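Local coordinates for NTF2 domain-containing protein (Chaetomium thermophilum, PDB 4X2H), which is of unproven function but carries an NTF2 domain and is seen bound to another protein, probably acting with it in nucleocytoplasmic transport, at residues Glu58-Thr61 and Met62-Glu65. Residues are numbered along the deposited sequence; the frame is centred on the assembly and turned at random.
Sequences EWDT and MLKE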
loop_
_atom_site.group_PDB
_atom_site.type_symbol
_atom_site.label_atom_id
_atom_site.label_comp_id
_atom_site.label_asym_id
_atom_site.label_seq_id
_atom_site.Cartn_x
_atom_site.Cartn_y
_atom_site.Cartn_z
ATOM N N GLU B 58 -16.671 6.927 12.139
ATOM C CA GLU B 58 -17.083 5.580 12.515
ATOM C C GLU B 58 -15.860 4.703 12.762
ATOM O O GLU B 58 -15.839 3.897 13.694
ATOM C CB GLU B 58 -17.977 4.957 11.439
ATOM C CG GLU B 58 -18.472 3.564 11.807
ATOM C CD GLU B 58 -19.447 2.989 10.798
ATOM O OE1 GLU B 58 -19.747 1.779 10.894
ATOM O OE2 GLU B 58 -19.918 3.739 9.914
ATOM N N TRP B 59 -14.839 4.867 11.929
ATOM C CA TRP B 59 -13.579 4.152 12.105
ATOM C C TRP B 59 -12.961 4.478 13.464
ATOM O O TRP B 59 -12.476 3.584 14.152
ATOM C CB TRP B 59 -12.629 4.499 10.954
ATOM C CG TRP B 59 -11.195 4.054 11.101
ATOM C CD1 TRP B 59 -10.084 4.808 10.845
ATOM C CD2 TRP B 59 -10.714 2.764 11.509
ATOM N NE1 TRP B 59 -8.948 4.075 11.070
ATOM C CE2 TRP B 59 -9.305 2.815 11.477
ATOM C CE3 TRP B 59 -11.336 1.573 11.896
ATOM C CZ2 TRP B 59 -8.511 1.728 11.823
ATOM C CZ3 TRP B 59 -10.543 0.494 12.247
ATOM C CH2 TRP B 59 -9.147 0.575 12.200
ATOM N N ASP B 60 -12.998 5.747 13.866
ATOM C CA ASP B 60 -12.524 6.127 15.198
ATOM C C ASP B 60 -13.316 5.402 16.292
ATOM O O ASP B 60 -12.755 4.977 17.309
ATOM C CB ASP B 60 -12.621 7.644 15.397
ATOM C CG ASP B 60 -11.364 8.383 14.944
ATOM O OD1 ASP B 60 -10.252 7.835 15.105
ATOM O OD2 ASP B 60 -11.487 9.521 14.437
ATOM N N THR B 61 -14.618 5.246 16.077
ATOM C CA THR B 61 -15.469 4.566 17.051
ATOM C C THR B 61 -15.134 3.078 17.120
ATOM O O THR B 61 -15.108 2.484 18.201
ATOM C CB THR B 61 -16.960 4.750 16.712
ATOM O OG1 THR B 61 -17.292 6.139 16.791
ATOM C CG2 THR B 61 -17.848 3.972 17.677
ATOM N N MET B 62 -14.870 2.481 15.963
ATOM C CA MET B 62 -14.503 1.071 15.897
ATOM C C MET B 62 -13.190 0.814 16.633
ATOM O O MET B 62 -13.034 -0.210 17.308
ATOM C CB MET B 62 -14.399 0.623 14.438
ATOM C CG MET B 62 -15.741 0.618 13.718
ATOM S SD MET B 62 -15.607 0.485 11.925
ATOM C CE MET B 62 -14.909 -1.150 11.748
ATOM N N LEU B 63 -12.248 1.744 16.508
ATOM C CA LEU B 63 -10.977 1.634 17.216
ATOM C C LEU B 63 -11.203 1.684 18.724
ATOM O O LEU B 63 -10.589 0.928 19.476
ATOM C CB LEU B 63 -10.020 2.746 16.785
ATOM C CG LEU B 63 -9.358 2.562 15.418
ATOM C CD1 LEU B 63 -8.690 3.859 14.984
ATOM C CD2 LEU B 63 -8.348 1.417 15.451
ATOM N N LYS B 64 -12.088 2.575 19.158
ATOM C CA LYS B 64 -12.462 2.658 20.569
ATOM C C LYS B 64 -13.056 1.346 21.059
ATOM O O LYS B 64 -12.699 0.851 22.133
ATOM C CB LYS B 64 -13.465 3.789 20.803
ATOM C CG LYS B 64 -12.852 5.176 20.839
ATOM C CD LYS B 64 -13.905 6.232 21.144
ATOM C CE LYS B 64 -14.171 7.114 19.939
ATOM N NZ LYS B 64 -15.360 7.991 20.135
ATOM N N GLU B 65 -13.966 0.786 20.271
ATOM C CA GLU B 65 -14.644 -0.447 20.646
ATOM C C GLU B 65 -13.667 -1.614 20.691
ATOM O O GLU B 65 -13.811 -2.518 21.511
ATOM C CB GLU B 65 -15.784 -0.746 19.670
ATOM C CG GLU B 65 -16.937 0.248 19.764
ATOM C CD GLU B 65 -17.914 0.139 18.602
ATOM O OE1 GLU B 65 -17.573 -0.500 17.583
ATOM O OE2 GLU B 65 -19.027 0.697 18.710
#
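Leu63 lays its branched end over one face of the Trp59 indole: Leu63 CG stands 3.7 Å from the centroid of the six-membered ring and 9° off its normal, a CH-pi contact. Leu63 CD2 lies nearest Trp59 CH2 at 3.5 Å and Leu63 CD1 nearest Trp59 CE2 at 3.7 Å, both close to CZ2, with CD1 above the plane, offset toward the rim. A first torsion of 169° sets the indole CG anti to the backbone N, carrying the ring along the helix to meet Leu63. The Met62 side chain runs at about a right angle to that of Trp59, its CB coming obliquely to within 4.1 Å of Trp59 CE3. Four i to i+4 alpha-helical backbone bonds run from Met62 N to Glu58 O (2.8 Å) through Glu65 N to Thr61 O (2.9 Å). Tyr15 OH bonds Trp59 NE1, Val25 N bonds Asp60 OD1, and Arg51 forms a salt bridge with Glu58. In the NTF2 domain, helix 56-66 rests Trp59 and Met62 on Ile48 of strand 45-48 and on apolar side chains of the other protein, while the indole meets His178 edge-to-face on strand 173-182 and Met62 also touches strand 51-53.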